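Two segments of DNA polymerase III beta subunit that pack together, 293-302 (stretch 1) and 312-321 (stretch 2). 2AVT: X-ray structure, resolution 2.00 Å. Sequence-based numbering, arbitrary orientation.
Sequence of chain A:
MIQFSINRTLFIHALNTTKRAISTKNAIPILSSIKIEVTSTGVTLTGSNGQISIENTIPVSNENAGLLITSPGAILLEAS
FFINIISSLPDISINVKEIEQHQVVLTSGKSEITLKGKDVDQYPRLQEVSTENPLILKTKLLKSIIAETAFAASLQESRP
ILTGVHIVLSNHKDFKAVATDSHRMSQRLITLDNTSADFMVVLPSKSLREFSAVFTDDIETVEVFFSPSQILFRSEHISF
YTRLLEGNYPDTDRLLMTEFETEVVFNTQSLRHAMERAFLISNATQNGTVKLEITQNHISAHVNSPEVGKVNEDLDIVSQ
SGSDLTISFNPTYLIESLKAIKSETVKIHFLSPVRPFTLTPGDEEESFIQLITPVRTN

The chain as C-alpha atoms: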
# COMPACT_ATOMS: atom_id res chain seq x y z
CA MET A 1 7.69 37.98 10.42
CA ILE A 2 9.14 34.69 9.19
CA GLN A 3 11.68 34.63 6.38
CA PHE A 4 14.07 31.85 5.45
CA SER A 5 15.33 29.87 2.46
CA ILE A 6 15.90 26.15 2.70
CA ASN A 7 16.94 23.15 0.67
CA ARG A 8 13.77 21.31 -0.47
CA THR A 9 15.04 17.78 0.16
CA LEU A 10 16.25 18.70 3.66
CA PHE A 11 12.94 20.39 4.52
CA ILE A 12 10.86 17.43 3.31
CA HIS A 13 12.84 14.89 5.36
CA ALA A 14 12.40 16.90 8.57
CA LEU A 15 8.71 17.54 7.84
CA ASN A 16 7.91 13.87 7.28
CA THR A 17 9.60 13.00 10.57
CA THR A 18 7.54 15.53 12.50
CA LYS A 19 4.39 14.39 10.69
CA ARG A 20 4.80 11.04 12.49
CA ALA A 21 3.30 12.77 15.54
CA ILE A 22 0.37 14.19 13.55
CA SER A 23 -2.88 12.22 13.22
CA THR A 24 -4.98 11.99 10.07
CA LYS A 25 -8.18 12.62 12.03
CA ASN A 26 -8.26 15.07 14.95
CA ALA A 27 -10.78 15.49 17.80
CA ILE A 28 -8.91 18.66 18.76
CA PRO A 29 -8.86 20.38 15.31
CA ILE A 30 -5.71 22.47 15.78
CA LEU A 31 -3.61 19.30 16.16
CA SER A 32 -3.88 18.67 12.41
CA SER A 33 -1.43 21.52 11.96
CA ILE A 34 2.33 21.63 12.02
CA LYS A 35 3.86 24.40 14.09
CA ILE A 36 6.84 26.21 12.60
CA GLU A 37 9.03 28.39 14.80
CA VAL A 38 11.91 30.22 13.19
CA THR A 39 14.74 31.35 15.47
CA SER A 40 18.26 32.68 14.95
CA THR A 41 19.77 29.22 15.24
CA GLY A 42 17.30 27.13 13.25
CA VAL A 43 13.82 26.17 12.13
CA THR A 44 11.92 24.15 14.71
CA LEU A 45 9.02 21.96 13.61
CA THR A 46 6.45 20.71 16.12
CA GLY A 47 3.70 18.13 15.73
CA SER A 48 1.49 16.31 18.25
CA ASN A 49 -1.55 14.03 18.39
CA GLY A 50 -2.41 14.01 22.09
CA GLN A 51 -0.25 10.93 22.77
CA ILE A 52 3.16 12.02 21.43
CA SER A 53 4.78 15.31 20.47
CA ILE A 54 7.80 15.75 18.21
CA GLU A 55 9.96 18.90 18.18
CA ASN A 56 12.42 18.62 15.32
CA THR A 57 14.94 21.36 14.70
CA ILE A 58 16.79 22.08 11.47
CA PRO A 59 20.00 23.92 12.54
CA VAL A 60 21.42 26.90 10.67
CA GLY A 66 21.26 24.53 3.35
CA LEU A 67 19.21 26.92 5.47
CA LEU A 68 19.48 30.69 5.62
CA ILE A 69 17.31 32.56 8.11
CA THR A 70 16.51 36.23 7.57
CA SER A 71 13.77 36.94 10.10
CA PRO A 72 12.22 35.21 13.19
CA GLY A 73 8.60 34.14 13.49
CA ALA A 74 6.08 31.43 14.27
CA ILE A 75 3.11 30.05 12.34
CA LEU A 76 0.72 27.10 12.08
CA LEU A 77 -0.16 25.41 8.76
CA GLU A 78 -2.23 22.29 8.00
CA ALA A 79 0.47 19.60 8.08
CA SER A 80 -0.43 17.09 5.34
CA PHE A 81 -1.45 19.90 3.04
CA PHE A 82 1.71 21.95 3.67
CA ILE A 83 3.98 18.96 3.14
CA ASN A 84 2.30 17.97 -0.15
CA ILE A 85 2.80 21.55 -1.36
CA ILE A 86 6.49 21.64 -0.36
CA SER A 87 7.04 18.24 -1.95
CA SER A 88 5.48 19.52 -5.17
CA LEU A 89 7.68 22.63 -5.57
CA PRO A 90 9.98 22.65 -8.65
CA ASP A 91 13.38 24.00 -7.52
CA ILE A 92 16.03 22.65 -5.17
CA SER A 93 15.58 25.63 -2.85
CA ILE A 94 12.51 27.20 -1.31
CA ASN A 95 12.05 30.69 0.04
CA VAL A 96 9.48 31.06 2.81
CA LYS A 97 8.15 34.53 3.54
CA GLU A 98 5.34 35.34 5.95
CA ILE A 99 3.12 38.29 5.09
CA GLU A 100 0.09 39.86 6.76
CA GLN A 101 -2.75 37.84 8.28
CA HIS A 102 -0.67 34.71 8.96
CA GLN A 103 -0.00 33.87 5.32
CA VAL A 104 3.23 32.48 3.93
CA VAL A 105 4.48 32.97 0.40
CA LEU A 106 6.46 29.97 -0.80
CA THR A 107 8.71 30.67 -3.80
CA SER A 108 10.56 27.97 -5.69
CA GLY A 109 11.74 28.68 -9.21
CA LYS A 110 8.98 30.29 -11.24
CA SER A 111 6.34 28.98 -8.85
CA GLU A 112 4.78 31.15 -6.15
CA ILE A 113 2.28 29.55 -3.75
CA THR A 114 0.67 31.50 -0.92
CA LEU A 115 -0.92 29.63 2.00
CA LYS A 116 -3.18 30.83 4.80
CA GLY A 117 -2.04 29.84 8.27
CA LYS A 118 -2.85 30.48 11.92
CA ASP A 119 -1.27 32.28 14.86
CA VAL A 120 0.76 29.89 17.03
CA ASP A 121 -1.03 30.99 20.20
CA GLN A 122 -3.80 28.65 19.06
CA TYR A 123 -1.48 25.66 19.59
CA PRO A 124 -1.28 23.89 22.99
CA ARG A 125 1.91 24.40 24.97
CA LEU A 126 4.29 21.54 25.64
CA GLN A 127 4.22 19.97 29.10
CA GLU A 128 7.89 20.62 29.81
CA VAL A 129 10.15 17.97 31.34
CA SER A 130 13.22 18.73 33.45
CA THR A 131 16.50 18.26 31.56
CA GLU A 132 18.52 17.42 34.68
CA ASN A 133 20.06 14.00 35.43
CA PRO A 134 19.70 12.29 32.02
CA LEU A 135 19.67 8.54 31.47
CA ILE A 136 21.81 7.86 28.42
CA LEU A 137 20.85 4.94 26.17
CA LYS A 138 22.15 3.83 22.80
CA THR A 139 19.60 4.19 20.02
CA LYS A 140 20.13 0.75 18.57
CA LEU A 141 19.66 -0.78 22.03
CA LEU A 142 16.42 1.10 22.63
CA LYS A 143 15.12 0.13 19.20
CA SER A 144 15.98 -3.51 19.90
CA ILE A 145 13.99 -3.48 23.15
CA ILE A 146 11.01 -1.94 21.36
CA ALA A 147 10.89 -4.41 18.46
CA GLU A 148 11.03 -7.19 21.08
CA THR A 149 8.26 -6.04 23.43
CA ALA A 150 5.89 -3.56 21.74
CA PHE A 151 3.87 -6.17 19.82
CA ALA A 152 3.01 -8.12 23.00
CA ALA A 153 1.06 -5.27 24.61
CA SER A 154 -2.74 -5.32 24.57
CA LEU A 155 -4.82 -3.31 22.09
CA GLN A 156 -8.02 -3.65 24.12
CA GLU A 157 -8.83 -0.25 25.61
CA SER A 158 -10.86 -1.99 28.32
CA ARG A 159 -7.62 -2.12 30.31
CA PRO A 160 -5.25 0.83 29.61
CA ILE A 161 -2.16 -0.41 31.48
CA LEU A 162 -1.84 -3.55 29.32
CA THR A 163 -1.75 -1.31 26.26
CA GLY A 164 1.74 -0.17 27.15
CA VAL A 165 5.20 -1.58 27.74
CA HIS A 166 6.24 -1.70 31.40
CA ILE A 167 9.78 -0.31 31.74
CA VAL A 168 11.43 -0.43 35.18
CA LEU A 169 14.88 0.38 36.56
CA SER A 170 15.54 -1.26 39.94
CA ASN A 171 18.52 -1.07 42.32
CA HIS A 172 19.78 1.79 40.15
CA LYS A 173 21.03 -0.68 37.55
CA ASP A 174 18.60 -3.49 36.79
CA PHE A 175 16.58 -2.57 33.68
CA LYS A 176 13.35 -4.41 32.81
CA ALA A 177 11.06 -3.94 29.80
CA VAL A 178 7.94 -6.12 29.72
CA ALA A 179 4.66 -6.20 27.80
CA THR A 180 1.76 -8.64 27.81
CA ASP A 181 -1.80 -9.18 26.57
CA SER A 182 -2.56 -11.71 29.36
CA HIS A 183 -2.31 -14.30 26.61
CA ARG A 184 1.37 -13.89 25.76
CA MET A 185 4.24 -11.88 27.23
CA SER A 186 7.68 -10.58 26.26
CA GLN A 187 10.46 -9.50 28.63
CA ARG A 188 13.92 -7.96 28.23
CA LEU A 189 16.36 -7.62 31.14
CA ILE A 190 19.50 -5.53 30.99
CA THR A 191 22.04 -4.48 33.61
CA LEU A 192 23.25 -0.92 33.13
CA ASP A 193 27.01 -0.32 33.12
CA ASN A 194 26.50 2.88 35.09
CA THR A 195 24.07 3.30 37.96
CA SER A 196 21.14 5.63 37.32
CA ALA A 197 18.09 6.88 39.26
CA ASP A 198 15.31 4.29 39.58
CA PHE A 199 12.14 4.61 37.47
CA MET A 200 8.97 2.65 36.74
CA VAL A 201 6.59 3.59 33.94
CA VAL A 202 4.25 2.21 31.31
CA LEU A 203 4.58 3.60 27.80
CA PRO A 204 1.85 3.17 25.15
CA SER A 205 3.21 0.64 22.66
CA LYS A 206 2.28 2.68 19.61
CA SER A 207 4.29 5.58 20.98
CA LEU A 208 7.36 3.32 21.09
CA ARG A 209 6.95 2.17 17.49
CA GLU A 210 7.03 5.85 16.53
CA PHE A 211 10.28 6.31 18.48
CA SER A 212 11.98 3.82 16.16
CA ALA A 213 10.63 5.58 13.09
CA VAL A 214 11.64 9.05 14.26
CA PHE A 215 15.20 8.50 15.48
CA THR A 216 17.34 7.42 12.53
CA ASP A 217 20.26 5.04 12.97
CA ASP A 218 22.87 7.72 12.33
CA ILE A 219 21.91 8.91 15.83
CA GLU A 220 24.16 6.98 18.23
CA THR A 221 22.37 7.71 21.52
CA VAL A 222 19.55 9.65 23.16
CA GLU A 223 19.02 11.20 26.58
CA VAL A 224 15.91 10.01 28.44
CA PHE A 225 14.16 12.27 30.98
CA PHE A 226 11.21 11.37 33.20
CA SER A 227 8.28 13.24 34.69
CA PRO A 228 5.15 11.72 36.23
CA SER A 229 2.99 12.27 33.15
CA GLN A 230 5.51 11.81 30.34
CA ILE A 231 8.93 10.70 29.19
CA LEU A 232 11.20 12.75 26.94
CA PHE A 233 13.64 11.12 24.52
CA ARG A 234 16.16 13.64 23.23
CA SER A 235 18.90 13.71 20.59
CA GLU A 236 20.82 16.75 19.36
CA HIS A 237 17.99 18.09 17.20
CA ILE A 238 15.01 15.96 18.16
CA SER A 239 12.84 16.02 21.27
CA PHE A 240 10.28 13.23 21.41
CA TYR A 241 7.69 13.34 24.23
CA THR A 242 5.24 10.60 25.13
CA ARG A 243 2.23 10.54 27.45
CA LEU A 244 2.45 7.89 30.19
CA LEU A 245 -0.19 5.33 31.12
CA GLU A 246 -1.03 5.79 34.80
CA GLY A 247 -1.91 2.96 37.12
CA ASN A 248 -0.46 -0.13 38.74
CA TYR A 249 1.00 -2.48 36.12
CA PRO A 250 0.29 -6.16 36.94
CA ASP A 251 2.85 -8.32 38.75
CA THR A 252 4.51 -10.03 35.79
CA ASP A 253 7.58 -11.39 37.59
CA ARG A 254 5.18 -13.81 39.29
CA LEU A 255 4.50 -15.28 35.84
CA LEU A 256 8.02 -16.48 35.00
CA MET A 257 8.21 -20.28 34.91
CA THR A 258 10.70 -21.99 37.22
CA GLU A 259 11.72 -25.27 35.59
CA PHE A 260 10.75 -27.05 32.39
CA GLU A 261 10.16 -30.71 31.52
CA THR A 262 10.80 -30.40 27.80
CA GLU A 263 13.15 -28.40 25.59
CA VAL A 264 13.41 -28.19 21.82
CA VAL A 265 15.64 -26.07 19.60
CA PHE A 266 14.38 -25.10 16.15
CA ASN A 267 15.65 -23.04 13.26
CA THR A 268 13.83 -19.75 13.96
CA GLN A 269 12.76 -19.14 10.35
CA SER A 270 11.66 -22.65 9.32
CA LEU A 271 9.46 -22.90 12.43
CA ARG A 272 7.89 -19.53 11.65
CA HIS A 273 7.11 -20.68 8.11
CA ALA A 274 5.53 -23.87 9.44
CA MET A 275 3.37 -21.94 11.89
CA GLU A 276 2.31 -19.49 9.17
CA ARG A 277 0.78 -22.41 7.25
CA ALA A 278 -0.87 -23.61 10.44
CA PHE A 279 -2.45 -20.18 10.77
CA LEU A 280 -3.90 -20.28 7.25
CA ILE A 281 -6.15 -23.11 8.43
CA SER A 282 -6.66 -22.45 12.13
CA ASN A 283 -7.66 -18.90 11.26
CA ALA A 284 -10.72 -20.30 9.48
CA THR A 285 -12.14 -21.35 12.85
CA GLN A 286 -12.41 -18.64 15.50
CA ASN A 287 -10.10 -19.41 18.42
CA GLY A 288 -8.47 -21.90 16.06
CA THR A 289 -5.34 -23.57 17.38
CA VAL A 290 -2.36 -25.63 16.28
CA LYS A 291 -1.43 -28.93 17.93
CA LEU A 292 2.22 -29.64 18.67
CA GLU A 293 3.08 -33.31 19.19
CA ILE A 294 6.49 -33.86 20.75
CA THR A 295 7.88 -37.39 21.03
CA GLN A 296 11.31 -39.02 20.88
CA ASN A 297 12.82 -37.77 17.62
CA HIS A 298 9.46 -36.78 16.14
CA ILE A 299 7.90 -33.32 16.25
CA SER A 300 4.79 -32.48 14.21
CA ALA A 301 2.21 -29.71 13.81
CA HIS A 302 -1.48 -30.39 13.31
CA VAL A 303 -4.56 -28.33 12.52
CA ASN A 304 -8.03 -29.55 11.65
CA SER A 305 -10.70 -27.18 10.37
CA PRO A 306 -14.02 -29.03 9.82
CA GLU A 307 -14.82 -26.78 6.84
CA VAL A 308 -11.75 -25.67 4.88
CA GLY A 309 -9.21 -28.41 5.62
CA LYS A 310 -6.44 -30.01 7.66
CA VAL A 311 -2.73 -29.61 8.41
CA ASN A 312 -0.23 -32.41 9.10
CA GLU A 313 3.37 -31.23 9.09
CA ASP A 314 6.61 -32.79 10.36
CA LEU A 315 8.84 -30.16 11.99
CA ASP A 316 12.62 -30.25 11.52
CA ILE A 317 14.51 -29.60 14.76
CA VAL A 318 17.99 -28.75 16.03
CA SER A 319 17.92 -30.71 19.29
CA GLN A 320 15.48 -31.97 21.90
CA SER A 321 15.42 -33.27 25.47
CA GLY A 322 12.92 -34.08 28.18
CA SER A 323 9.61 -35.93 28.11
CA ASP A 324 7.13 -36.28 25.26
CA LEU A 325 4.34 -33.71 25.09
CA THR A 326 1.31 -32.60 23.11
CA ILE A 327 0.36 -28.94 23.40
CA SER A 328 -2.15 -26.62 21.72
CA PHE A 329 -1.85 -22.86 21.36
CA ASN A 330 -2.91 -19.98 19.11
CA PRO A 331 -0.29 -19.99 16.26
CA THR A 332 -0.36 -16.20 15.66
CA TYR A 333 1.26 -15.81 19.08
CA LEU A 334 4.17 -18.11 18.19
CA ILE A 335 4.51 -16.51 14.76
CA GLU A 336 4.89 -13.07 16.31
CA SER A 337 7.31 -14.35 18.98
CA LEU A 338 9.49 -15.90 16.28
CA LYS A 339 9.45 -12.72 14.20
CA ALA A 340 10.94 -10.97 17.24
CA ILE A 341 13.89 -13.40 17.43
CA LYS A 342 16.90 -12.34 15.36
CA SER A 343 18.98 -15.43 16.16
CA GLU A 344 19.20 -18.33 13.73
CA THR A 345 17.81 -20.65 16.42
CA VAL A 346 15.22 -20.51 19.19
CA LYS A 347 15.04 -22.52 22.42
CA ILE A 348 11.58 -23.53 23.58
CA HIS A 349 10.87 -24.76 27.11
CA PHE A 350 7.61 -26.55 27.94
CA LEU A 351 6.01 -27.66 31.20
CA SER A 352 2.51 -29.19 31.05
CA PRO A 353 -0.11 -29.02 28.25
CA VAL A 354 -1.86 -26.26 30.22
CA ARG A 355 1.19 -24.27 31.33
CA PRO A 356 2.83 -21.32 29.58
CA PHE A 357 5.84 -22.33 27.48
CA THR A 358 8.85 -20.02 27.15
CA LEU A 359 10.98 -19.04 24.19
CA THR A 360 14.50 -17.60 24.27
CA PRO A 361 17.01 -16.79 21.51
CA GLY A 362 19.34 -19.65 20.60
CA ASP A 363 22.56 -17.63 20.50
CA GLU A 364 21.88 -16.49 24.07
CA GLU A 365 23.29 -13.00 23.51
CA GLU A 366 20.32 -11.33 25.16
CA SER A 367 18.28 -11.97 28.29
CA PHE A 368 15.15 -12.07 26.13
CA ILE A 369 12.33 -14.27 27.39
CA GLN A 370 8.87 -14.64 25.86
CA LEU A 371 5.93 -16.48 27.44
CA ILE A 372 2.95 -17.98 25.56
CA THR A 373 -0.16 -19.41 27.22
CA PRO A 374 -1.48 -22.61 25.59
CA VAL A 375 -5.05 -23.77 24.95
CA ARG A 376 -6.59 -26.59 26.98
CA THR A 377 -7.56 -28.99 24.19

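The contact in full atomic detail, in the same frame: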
# COMPACT_ATOMS: atom_id res chain seq x y z
N GLU A 293 2.85 -31.98 18.65
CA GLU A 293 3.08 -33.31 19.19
C GLU A 293 4.57 -33.61 19.28
O GLU A 293 5.23 -33.85 18.26
CB GLU A 293 2.37 -34.36 18.34
CG GLU A 293 0.87 -34.48 18.64
CD GLU A 293 0.10 -35.25 17.57
OE1 GLU A 293 0.65 -36.23 17.02
OE2 GLU A 293 -1.05 -34.86 17.29
N ILE A 294 5.08 -33.61 20.50
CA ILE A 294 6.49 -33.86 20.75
C ILE A 294 6.76 -35.24 21.33
O ILE A 294 6.28 -35.58 22.41
CB ILE A 294 7.06 -32.82 21.74
CG1 ILE A 294 6.93 -31.41 21.15
CG2 ILE A 294 8.51 -33.12 22.05
CD1 ILE A 294 7.33 -30.32 22.11
N THR A 295 7.52 -36.05 20.59
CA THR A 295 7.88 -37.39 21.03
C THR A 295 9.34 -37.62 20.66
O THR A 295 9.92 -36.83 19.92
CB THR A 295 7.02 -38.47 20.36
OG1 THR A 295 7.23 -38.43 18.94
CG2 THR A 295 5.54 -38.24 20.66
N GLN A 296 9.92 -38.70 21.17
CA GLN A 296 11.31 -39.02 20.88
C GLN A 296 11.62 -38.94 19.38
O GLN A 296 11.13 -39.75 18.59
CB GLN A 296 11.65 -40.43 21.38
CG GLN A 296 11.86 -40.53 22.89
CD GLN A 296 12.22 -41.94 23.33
OE1 GLN A 296 13.12 -42.57 22.77
NE2 GLN A 296 11.53 -42.43 24.36
N ASN A 297 12.43 -37.96 19.01
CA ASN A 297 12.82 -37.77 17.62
C ASN A 297 11.63 -37.74 16.66
O ASN A 297 11.61 -38.45 15.65
CB ASN A 297 13.79 -38.88 17.21
CG ASN A 297 14.74 -39.25 18.32
OD1 ASN A 297 15.38 -38.38 18.93
ND2 ASN A 297 14.86 -40.54 18.60
N HIS A 298 10.65 -36.91 16.97
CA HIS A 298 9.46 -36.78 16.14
C HIS A 298 8.61 -35.62 16.63
O HIS A 298 7.93 -35.72 17.65
CB HIS A 298 8.64 -38.08 16.17
CG HIS A 298 7.41 -38.04 15.33
ND1 HIS A 298 6.46 -37.04 15.44
CD2 HIS A 298 6.95 -38.88 14.37
CE1 HIS A 298 5.47 -37.28 14.60
NE2 HIS A 298 5.74 -38.39 13.94
N ILE A 299 8.67 -34.51 15.90
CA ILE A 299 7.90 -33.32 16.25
C ILE A 299 7.01 -32.99 15.05
O ILE A 299 7.49 -32.94 13.91
CB ILE A 299 8.82 -32.13 16.54
CG1 ILE A 299 9.89 -32.54 17.55
CG2 ILE A 299 8.01 -30.97 17.10
CD1 ILE A 299 9.33 -33.11 18.83
N SER A 300 5.72 -32.78 15.29
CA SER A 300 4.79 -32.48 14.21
C SER A 300 3.71 -31.48 14.60
O SER A 300 3.30 -31.40 15.75
CB SER A 300 4.14 -33.77 13.72
OG SER A 300 3.42 -34.41 14.76
N ALA A 301 3.25 -30.71 13.61
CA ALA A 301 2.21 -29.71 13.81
C ALA A 301 0.92 -30.22 13.17
O ALA A 301 0.94 -30.86 12.12
CB ALA A 301 2.62 -28.39 13.17
N HIS A 302 -0.20 -29.93 13.81
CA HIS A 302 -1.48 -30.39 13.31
C HIS A 302 -2.60 -29.38 13.51
O HIS A 302 -2.71 -28.74 14.55
CB HIS A 302 -1.86 -31.70 14.01
CG HIS A 302 -0.76 -32.71 14.02
ND1 HIS A 302 -0.31 -33.35 12.89
CD2 HIS A 302 0.01 -33.17 15.04
CE1 HIS A 302 0.69 -34.15 13.20
NE2 HIS A 302 0.91 -34.06 14.50
N ASN A 312 -1.08 -31.38 8.51
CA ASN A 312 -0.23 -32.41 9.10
C ASN A 312 1.18 -32.11 8.61
O ASN A 312 1.51 -32.37 7.45
CB ASN A 312 -0.67 -33.80 8.62
CG ASN A 312 0.34 -34.89 8.97
OD1 ASN A 312 1.48 -34.88 8.50
ND2 ASN A 312 -0.09 -35.84 9.80
N GLU A 313 2.02 -31.58 9.49
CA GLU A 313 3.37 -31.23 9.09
C GLU A 313 4.48 -31.62 10.07
O GLU A 313 4.45 -31.25 11.24
CB GLU A 313 3.44 -29.72 8.83
CG GLU A 313 4.74 -29.24 8.21
CD GLU A 313 4.78 -27.74 8.05
OE1 GLU A 313 3.82 -27.17 7.48
OE2 GLU A 313 5.76 -27.12 8.50
N ASP A 314 5.46 -32.36 9.57
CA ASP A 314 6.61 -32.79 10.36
C ASP A 314 7.55 -31.59 10.52
O ASP A 314 7.91 -30.96 9.53
CB ASP A 314 7.36 -33.92 9.65
CG ASP A 314 6.55 -35.20 9.55
OD1 ASP A 314 5.39 -35.14 9.11
OD2 ASP A 314 7.09 -36.27 9.91
N LEU A 315 7.95 -31.29 11.75
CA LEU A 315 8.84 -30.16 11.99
C LEU A 315 10.30 -30.57 12.19
O LEU A 315 10.60 -31.42 13.03
CB LEU A 315 8.37 -29.37 13.21
CG LEU A 315 7.00 -28.70 13.09
CD1 LEU A 315 6.67 -27.94 14.37
CD2 LEU A 315 7.01 -27.76 11.90
N ASP A 316 11.19 -29.97 11.42
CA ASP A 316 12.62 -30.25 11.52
C ASP A 316 13.11 -29.56 12.79
O ASP A 316 12.69 -28.44 13.10
CB ASP A 316 13.35 -29.70 10.30
CG ASP A 316 14.83 -30.03 10.30
OD1 ASP A 316 15.33 -30.59 11.30
OD2 ASP A 316 15.51 -29.72 9.29
N ILE A 317 14.00 -30.21 13.54
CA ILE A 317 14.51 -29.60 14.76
C ILE A 317 16.04 -29.61 14.86
O ILE A 317 16.72 -30.29 14.09
CB ILE A 317 13.97 -30.31 16.02
CG1 ILE A 317 14.80 -31.57 16.30
CG2 ILE A 317 12.52 -30.70 15.81
CD1 ILE A 317 14.59 -32.13 17.68
N VAL A 318 16.55 -28.84 15.81
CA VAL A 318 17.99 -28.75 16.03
C VAL A 318 18.40 -29.75 17.11
O VAL A 318 19.39 -30.46 16.96
CB VAL A 318 18.38 -27.32 16.47
CG1 VAL A 318 19.89 -27.23 16.65
CG2 VAL A 318 17.91 -26.32 15.45
N SER A 319 17.64 -29.79 18.19
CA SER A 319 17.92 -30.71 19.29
C SER A 319 16.74 -30.74 20.24
O SER A 319 15.97 -29.78 20.33
CB SER A 319 19.18 -30.27 20.05
OG SER A 319 18.92 -29.11 20.82
N GLN A 320 16.58 -31.85 20.96
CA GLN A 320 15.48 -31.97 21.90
C GLN A 320 15.94 -32.70 23.15
O GLN A 320 17.01 -33.32 23.17
CB GLN A 320 14.31 -32.71 21.26
CG GLN A 320 14.58 -34.17 20.93
CD GLN A 320 13.44 -34.81 20.17
OE1 GLN A 320 12.30 -34.85 20.64
NE2 GLN A 320 13.73 -35.33 18.98
N SER A 321 15.13 -32.62 24.20
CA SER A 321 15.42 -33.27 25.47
C SER A 321 14.20 -33.16 26.36
O SER A 321 13.39 -32.24 26.22
CB SER A 321 16.62 -32.61 26.14
OG SER A 321 16.34 -31.27 26.48

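Backbone hydrogen bonds between antiparallel strands are the framework of this contact. Ala301 and Glu313 form a hydrogen-bonded pair: Ala301 N donates to Glu313 O (2.7 Å) and Glu313 N returns a bond to Ala301 O (2.9 Å), both nearly linear. A third bond, from Leu315 N to Ile299 O (2.8 Å), extends the ladder. Between these bonds, Ser300 faces Asp314 as a non-hydrogen-bonded pair, and the CA of Ser300 lies 3.2 Å from Glu313 O in a CA-H...O contact.

Apolar packing accompanies the ladder. Ile299 CG1 meets Ile317 CG2 at 3.7 Å, while Ile299 CG2 lies 4.2 Å from Leu315 CB; the branched side chain thus touches two neighbours. Ala301 CB approaches Leu315 CD1 at 4.2 Å, a small methyl beside a longer side chain. Ile299, Ala301 and Leu315 are all buried, where hydrocarbon is well suited. Glu313 shares the face of Ala301, but its extended side chain leads its carboxylate away to a hydrogen bond elsewhere in the structure.

The face bearing Ser300, His302, Asn312 and Asp314 is polar. Ser300 OG and His302 NE2 share a hydrogen bond of 2.5 Å, and Asn312 ND2 sits at the imidazole edge, 3.9 Å from His302 CE1. Beyond the ladder, Gln320 reaches toward the turn at Asn297, and 84 Å² of it is covered by the first stretch; together the stretches bury 528 Å².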